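Local atomic coordinates of protein design 2L4HC2_11 (Synthetic construct, PDB entry 5J2L), a protein that is a computationally designed helical hairpin that pairs with a second copy of itself, its specificity intended to come from buried hydrogen-bond networks. Residues Arg16-Gln21 with Glu65-Ile70; Glu26-Arg31 with Arg54-Arg59. All blocks are in the same frame, centred on the assembly; numbering follows the deposited sequence.

Both contacts join the same two long helices, 7-41 and 46-80, which form one antiparallel hairpin. Interaction 2 (26-31 with 54-59) lies nearer the turn between the helices. In sequence it falls between the two halves of interaction 1 (16-21 with 65-70), which lies toward the chain ends. Their centres are 16 Å apart, and their nearest atoms are about 5 Å apart without touching. Each contact also touches the second subunit, so the helix pairing within one chain and the dimer share a core. Interaction 1 combines leucine and isoleucine packing with a buried glutamine. Interaction 2 pairs isoleucines beside a salt bridge.

Interaction 1. Residues Arg16-Gln21 with Glu65-Ile70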
loop_
_atom_site.group_PDB
_atom_site.type_symbol
_atom_site.label_atom_id
_atom_site.label_comp_id
_atom_site.label_asym_id
_atom_site.label_seq_id
_atom_site.Cartn_x
_atom_site.Cartn_y
_atom_site.Cartn_z
ATOM N N ARG A 16 14.367 11.099 -5.340
ATOM C CA ARG A 16 13.747 10.894 -6.633
ATOM C C ARG A 16 12.804 9.706 -6.549
ATOM O O ARG A 16 11.669 9.761 -7.036
ATOM C CB ARG A 16 14.787 10.703 -7.719
ATOM C CG ARG A 16 15.585 11.955 -8.017
ATOM C CD ARG A 16 16.478 11.790 -9.188
ATOM N NE ARG A 16 17.391 12.916 -9.313
ATOM C CZ ARG A 16 18.682 12.893 -8.923
ATOM N NH1 ARG A 16 19.185 11.792 -8.410
ATOM N NH2 ARG A 16 19.448 13.962 -9.062
ATOM N N GLU A 17 13.251 8.647 -5.877
ATOM C CA GLU A 17 12.404 7.470 -5.734
ATOM C C GLU A 17 11.145 7.762 -4.902
ATOM O O GLU A 17 10.078 7.212 -5.191
ATOM C CB GLU A 17 13.164 6.303 -5.145
ATOM C CG GLU A 17 12.299 5.055 -5.031
ATOM C CD GLU A 17 11.863 4.516 -6.368
ATOM O OE1 GLU A 17 12.643 4.575 -7.290
ATOM O OE2 GLU A 17 10.745 4.057 -6.477
ATOM N N LEU A 18 11.277 8.600 -3.870
ATOM C CA LEU A 18 10.138 8.969 -3.034
ATOM C C LEU A 18 9.125 9.805 -3.822
ATOM O O LEU A 18 7.919 9.646 -3.632
ATOM C CB LEU A 18 10.609 9.690 -1.773
ATOM C CG LEU A 18 11.337 8.800 -0.770
ATOM C CD1 LEU A 18 11.912 9.648 0.346
ATOM C CD2 LEU A 18 10.364 7.768 -0.202
ATOM N N ASP A 19 9.610 10.651 -4.731
ATOM C CA ASP A 19 8.732 11.436 -5.597
ATOM C C ASP A 19 7.867 10.483 -6.412
ATOM O O ASP A 19 6.647 10.650 -6.505
ATOM C CB ASP A 19 9.533 12.350 -6.530
ATOM C CG ASP A 19 10.207 13.525 -5.832
ATOM O OD1 ASP A 19 9.839 13.842 -4.724
ATOM O OD2 ASP A 19 11.090 14.101 -6.424
ATOM N N LYS A 20 8.514 9.476 -6.992
ATOM C CA LYS A 20 7.803 8.465 -7.756
ATOM C C LYS A 20 6.765 7.767 -6.901
ATOM O O LYS A 20 5.631 7.559 -7.341
ATOM C CB LYS A 20 8.755 7.430 -8.360
ATOM C CG LYS A 20 8.021 6.370 -9.175
ATOM C CD LYS A 20 8.971 5.419 -9.884
ATOM C CE LYS A 20 8.203 4.480 -10.816
ATOM N NZ LYS A 20 7.428 3.438 -10.081
ATOM N N GLN A 21 7.162 7.390 -5.687
ATOM C CA GLN A 21 6.264 6.673 -4.803
ATOM C C GLN A 21 5.056 7.514 -4.469
ATOM O O GLN A 21 3.953 6.979 -4.400
ATOM C CB GLN A 21 6.970 6.219 -3.526
ATOM C CG GLN A 21 8.023 5.158 -3.764
ATOM C CD GLN A 21 7.449 3.970 -4.518
ATOM O OE1 GLN A 21 6.280 3.603 -4.338
ATOM N NE2 GLN A 21 8.260 3.365 -5.380
ATOM N N GLU A 65 7.922 -2.822 -0.709
ATOM C CA GLU A 65 9.281 -3.333 -0.882
ATOM C C GLU A 65 10.238 -2.230 -1.305
ATOM O O GLU A 65 11.370 -2.188 -0.823
ATOM C CB GLU A 65 9.300 -4.487 -1.866
ATOM C CG GLU A 65 8.611 -5.734 -1.326
ATOM C CD GLU A 65 9.247 -6.235 -0.049
ATOM O OE1 GLU A 65 10.454 -6.322 -0.000
ATOM O OE2 GLU A 65 8.526 -6.523 0.882
ATOM N N LYS A 66 9.783 -1.297 -2.140
ATOM C CA LYS A 66 10.652 -0.194 -2.513
ATOM C C LYS A 66 10.943 0.705 -1.337
ATOM O O LYS A 66 12.070 1.176 -1.185
ATOM C CB LYS A 66 10.088 0.602 -3.690
ATOM C CG LYS A 66 10.278 -0.112 -5.015
ATOM C CD LYS A 66 11.773 -0.169 -5.328
ATOM C CE LYS A 66 12.094 -1.012 -6.554
ATOM N NZ LYS A 66 13.574 -1.114 -6.765
ATOM N N LEU A 67 9.954 0.917 -0.476
ATOM C CA LEU A 67 10.203 1.759 0.678
ATOM C C LEU A 67 11.187 1.075 1.613
ATOM O O LEU A 67 12.013 1.742 2.233
ATOM C CB LEU A 67 8.899 2.099 1.412
ATOM C CG LEU A 67 7.941 2.984 0.627
ATOM C CD1 LEU A 67 6.682 3.232 1.453
ATOM C CD2 LEU A 67 8.659 4.265 0.240
ATOM N N ARG A 68 11.100 -0.257 1.697
ATOM C CA ARG A 68 12.003 -1.031 2.532
ATOM C C ARG A 68 13.441 -0.805 2.071
ATOM O O ARG A 68 14.337 -0.605 2.893
ATOM C CB ARG A 68 11.611 -2.502 2.516
ATOM C CG ARG A 68 12.402 -3.429 3.425
ATOM C CD ARG A 68 11.825 -4.812 3.419
ATOM N NE ARG A 68 10.448 -4.799 3.928
ATOM C CZ ARG A 68 10.097 -4.776 5.240
ATOM N NH1 ARG A 68 11.006 -4.816 6.185
ATOM N NH2 ARG A 68 8.830 -4.700 5.616
ATOM N N GLU A 69 13.631 -0.804 0.747
ATOM C CA GLU A 69 14.937 -0.572 0.130
ATOM C C GLU A 69 15.487 0.815 0.464
ATOM O O GLU A 69 16.658 0.950 0.828
ATOM C CB GLU A 69 14.852 -0.760 -1.395
ATOM C CG GLU A 69 14.654 -2.207 -1.831
ATOM C CD GLU A 69 14.469 -2.405 -3.328
ATOM O OE1 GLU A 69 14.560 -1.457 -4.076
ATOM O OE2 GLU A 69 14.228 -3.525 -3.719
ATOM N N ILE A 70 14.623 1.828 0.361
ATOM C CA ILE A 70 14.997 3.193 0.667
ATOM C C ILE A 70 15.428 3.282 2.105
ATOM O O ILE A 70 16.464 3.867 2.405
ATOM C CB ILE A 70 13.836 4.176 0.374
ATOM C CG1 ILE A 70 13.593 4.256 -1.133
ATOM C CG2 ILE A 70 14.138 5.552 0.965
ATOM C CD1 ILE A 70 12.308 4.955 -1.505
#
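Two antiparallel helices of a helical hairpin pack here, at an angle of 158° between their directions and with their axes 10.9 Å apart at closest approach. Lys66 is the first residue of 65-70 to meet the other helix. Its aliphatic start does the touching: CB lies 3.7 Å from Gln21 NE2, and the two side chains lie roughly perpendicular. The lysine chain then bends at chi2 (-67°) and leads away, and NZ makes a salt bridge with Glu69 OE1 on its own helix. The ammonium therefore probably interacts mainly with Glu69, and Glu17 OE1 is not in contact with it.

Leu67 follows. Its CD2 meets Leu18 CD2 at 3.9 Å, the two leucines being set nearly perpendicular. The same methyl lies beside Gln21 CG, where the two side chains run alongside one another, pointing opposite ways. Gln21 is buried. Its OE1 accepts a hydrogen bond from Gln63 NE2 of the facing helix, so both ends of the amide have a partner. This fits the design's theme of polar networks set into a helical core.

Arg68 faces the dimer partner and makes a salt bridge with Asp19 of the second subunit. Leu18 also packs on Ile78 of that subunit.

Ile70 ends the walk and packs against both Glu17 and Leu18. Its CD1 reaches Leu18 CD2 at 3.7 Å and Glu17 CG at 3.5 Å. Glu17 has CG anti to the backbone N (chi1 -178°) and bends at chi2, so its methylene covers the isoleucine while the carboxylate turns toward Gln21. There Gln21 NE2 donates to Glu17 OE2, one turn back on the same helix, at 2.8 Å, close to the amide plane and on the anti lone pair of the oxygen.

Interaction 2. Residues Glu26-Arg31 with Arg54-Arg59; sequences EEIRKR and REIIRR
Segments 26-31 and 54-59 run antiparallel at 163°, with their axes 10.8 Å apart at closest approach and Ile28 and Ile56 nearest across the pair, CA to CA 6.8 Å. These two isoleucines form the buried apolar part of this level of the helical hairpin. They run alongside one another, pointing opposite ways, and touch through their CG2 methyls at 4.0 Å. Ile56 also sends CD1 to Arg31 CB, at 3.6 Å. Leu60 of the second subunit packs on Ile56, so this apolar part is shared with the dimer interface.

Arg59 and Glu27 make up the more exposed, charged side. Arg59 CB lies beside Ile28 CD1, and Ile28 CG1 sits over one face of the guanidinium, off-centre, near the edge of the group. The chain bends at chi3, which takes the guanidinium to Glu27. Arg59 NH2 donates to Glu27 OE1 at 2.7 Å, on the anti lone pair and near the guanidinium plane. The bond is bent, with an angle of 137° at the hydrogen, and the carboxylate plane is turned 70° from the guanidinium. An alanine in place of Arg59 would lose this salt bridge and the cover over Ile28, and would probably loosen the helix pairing here.

Arg31 bends at chi2 and chi3. Its guanidinium is nearly coplanar with that of Arg59, but the two do not touch. A water bridges them weakly, accepting from Arg31 NE at 3.5 Å and from Arg59 NH1. The main polar partner of Arg31 is Glu52, bound through NH2, and NH1 pairs with Glu34. These acids and Glu27 probably offset the repulsion between the two like charges. The contact is thus an apolar pair flanked by a charged layer, in which a single short salt bridge links the segments.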
loop_
_atom_site.group_PDB
_atom_site.type_symbol
_atom_site.label_atom_id
_atom_site.label_comp_id
_atom_site.label_asym_id
_atom_site.label_seq_id
_atom_site.Cartn_x
_atom_site.Cartn_y
_atom_site.Cartn_z
ATOM N N GLU A 26 -0.868 8.084 -5.242
ATOM C CA GLU A 26 -2.030 8.801 -5.754
ATOM C C GLU A 26 -2.785 7.933 -6.763
ATOM O O GLU A 26 -4.012 7.966 -6.814
ATOM C CB GLU A 26 -1.636 10.153 -6.374
ATOM C CG GLU A 26 -2.824 10.980 -6.866
ATOM C CD GLU A 26 -3.771 11.396 -5.764
ATOM O OE1 GLU A 26 -3.344 11.524 -4.636
ATOM O OE2 GLU A 26 -4.932 11.577 -6.058
ATOM N N GLU A 27 -2.053 7.166 -7.559
ATOM C CA GLU A 27 -2.691 6.290 -8.522
ATOM C C GLU A 27 -3.481 5.197 -7.810
ATOM O O GLU A 27 -4.608 4.904 -8.192
ATOM C CB GLU A 27 -1.669 5.668 -9.463
ATOM C CG GLU A 27 -1.008 6.651 -10.407
ATOM C CD GLU A 27 -0.063 5.986 -11.366
ATOM O OE1 GLU A 27 0.076 4.784 -11.305
ATOM O OE2 GLU A 27 0.505 6.680 -12.175
ATOM N N ILE A 28 -2.900 4.610 -6.767
ATOM C CA ILE A 28 -3.577 3.575 -5.990
ATOM C C ILE A 28 -4.858 4.110 -5.376
ATOM O O ILE A 28 -5.886 3.432 -5.392
ATOM C CB ILE A 28 -2.644 2.971 -4.930
ATOM C CG1 ILE A 28 -1.554 2.153 -5.650
ATOM C CG2 ILE A 28 -3.416 2.141 -3.904
ATOM C CD1 ILE A 28 -0.403 1.738 -4.769
ATOM N N ARG A 29 -4.780 5.321 -4.836
ATOM C CA ARG A 29 -5.932 5.968 -4.240
ATOM C C ARG A 29 -7.025 6.187 -5.288
ATOM O O ARG A 29 -8.193 5.912 -5.031
ATOM C CB ARG A 29 -5.558 7.278 -3.597
ATOM C CG ARG A 29 -6.710 7.917 -2.846
ATOM C CD ARG A 29 -6.330 9.190 -2.188
ATOM N NE ARG A 29 -7.410 9.676 -1.343
ATOM C CZ ARG A 29 -8.455 10.410 -1.768
ATOM N NH1 ARG A 29 -8.553 10.753 -3.036
ATOM N NH2 ARG A 29 -9.385 10.777 -0.901
ATOM N N LYS A 30 -6.646 6.672 -6.464
ATOM C CA LYS A 30 -7.622 6.881 -7.526
ATOM C C LYS A 30 -8.262 5.579 -7.977
ATOM O O LYS A 30 -9.482 5.531 -8.156
ATOM C CB LYS A 30 -6.996 7.605 -8.716
ATOM C CG LYS A 30 -6.693 9.073 -8.446
ATOM C CD LYS A 30 -6.081 9.748 -9.665
ATOM C CE LYS A 30 -5.801 11.228 -9.393
ATOM N NZ LYS A 30 -5.146 11.896 -10.552
ATOM N N ARG A 31 -7.461 4.525 -8.120
ATOM C CA ARG A 31 -7.986 3.227 -8.521
ATOM C C ARG A 31 -8.959 2.657 -7.497
ATOM O O ARG A 31 -9.991 2.117 -7.881
ATOM C CB ARG A 31 -6.878 2.234 -8.784
ATOM C CG ARG A 31 -6.145 2.442 -10.083
ATOM C CD ARG A 31 -7.069 2.140 -11.205
ATOM N NE ARG A 31 -7.435 0.737 -11.183
ATOM C CZ ARG A 31 -8.656 0.222 -11.441
ATOM N NH1 ARG A 31 -9.687 0.981 -11.754
ATOM N NH2 ARG A 31 -8.819 -1.083 -11.368
ATOM N N ARG A 54 -7.020 -7.565 -6.414
ATOM C CA ARG A 54 -5.848 -8.410 -6.443
ATOM C C ARG A 54 -4.667 -7.575 -6.953
ATOM O O ARG A 54 -3.587 -7.581 -6.362
ATOM C CB ARG A 54 -6.145 -9.656 -7.318
ATOM C CG ARG A 54 -5.075 -10.725 -7.407
ATOM C CD ARG A 54 -5.477 -11.947 -8.213
ATOM N NE ARG A 54 -6.508 -12.764 -7.560
ATOM C CZ ARG A 54 -7.779 -12.995 -7.980
ATOM N NH1 ARG A 54 -8.228 -12.520 -9.127
ATOM N NH2 ARG A 54 -8.574 -13.741 -7.217
ATOM N N GLU A 55 -4.907 -6.828 -8.036
ATOM C CA GLU A 55 -3.900 -5.958 -8.641
ATOM C C GLU A 55 -3.501 -4.803 -7.707
ATOM O O GLU A 55 -2.318 -4.474 -7.611
ATOM C CB GLU A 55 -4.388 -5.471 -10.007
ATOM C CG GLU A 55 -3.454 -4.496 -10.741
ATOM C CD GLU A 55 -2.077 -5.035 -11.046
ATOM O OE1 GLU A 55 -1.845 -6.213 -10.905
ATOM O OE2 GLU A 55 -1.246 -4.248 -11.439
ATOM N N ILE A 56 -4.466 -4.207 -7.001
ATOM C CA ILE A 56 -4.124 -3.161 -6.041
ATOM C C ILE A 56 -3.191 -3.703 -4.982
ATOM O O ILE A 56 -2.225 -3.049 -4.607
ATOM C CB ILE A 56 -5.350 -2.541 -5.320
ATOM C CG1 ILE A 56 -6.257 -1.783 -6.285
ATOM C CG2 ILE A 56 -4.854 -1.603 -4.219
ATOM C CD1 ILE A 56 -5.597 -0.587 -6.925
ATOM N N ILE A 57 -3.472 -4.900 -4.497
ATOM C CA ILE A 57 -2.628 -5.449 -3.458
ATOM C C ILE A 57 -1.209 -5.626 -3.965
ATOM O O ILE A 57 -0.256 -5.272 -3.276
ATOM C CB ILE A 57 -3.213 -6.758 -2.905
ATOM C CG1 ILE A 57 -4.497 -6.442 -2.129
ATOM C CG2 ILE A 57 -2.202 -7.479 -2.042
ATOM C CD1 ILE A 57 -5.320 -7.664 -1.767
ATOM N N ARG A 58 -1.081 -6.156 -5.169
ATOM C CA ARG A 58 0.221 -6.385 -5.759
ATOM C C ARG A 58 1.001 -5.060 -5.791
ATOM O O ARG A 58 2.178 -5.006 -5.429
ATOM C CB ARG A 58 0.063 -6.997 -7.153
ATOM C CG ARG A 58 1.344 -7.513 -7.782
ATOM C CD ARG A 58 1.159 -7.880 -9.205
ATOM N NE ARG A 58 0.865 -6.696 -9.985
ATOM C CZ ARG A 58 1.788 -5.769 -10.304
ATOM N NH1 ARG A 58 3.030 -5.928 -9.902
ATOM N NH2 ARG A 58 1.447 -4.702 -11.003
ATOM N N ARG A 59 0.325 -3.992 -6.210
ATOM C CA ARG A 59 0.918 -2.675 -6.286
ATOM C C ARG A 59 1.352 -2.167 -4.905
ATOM O O ARG A 59 2.435 -1.604 -4.758
ATOM C CB ARG A 59 -0.061 -1.705 -6.956
ATOM C CG ARG A 59 -0.288 -2.008 -8.432
ATOM C CD ARG A 59 -1.129 -0.996 -9.123
ATOM N NE ARG A 59 -0.439 0.275 -9.249
ATOM C CZ ARG A 59 -0.955 1.381 -9.819
ATOM N NH1 ARG A 59 -2.175 1.351 -10.314
ATOM N NH2 ARG A 59 -0.222 2.481 -9.884
HETATM O O HOH W 1 -4.501 -1.093 -10.916
#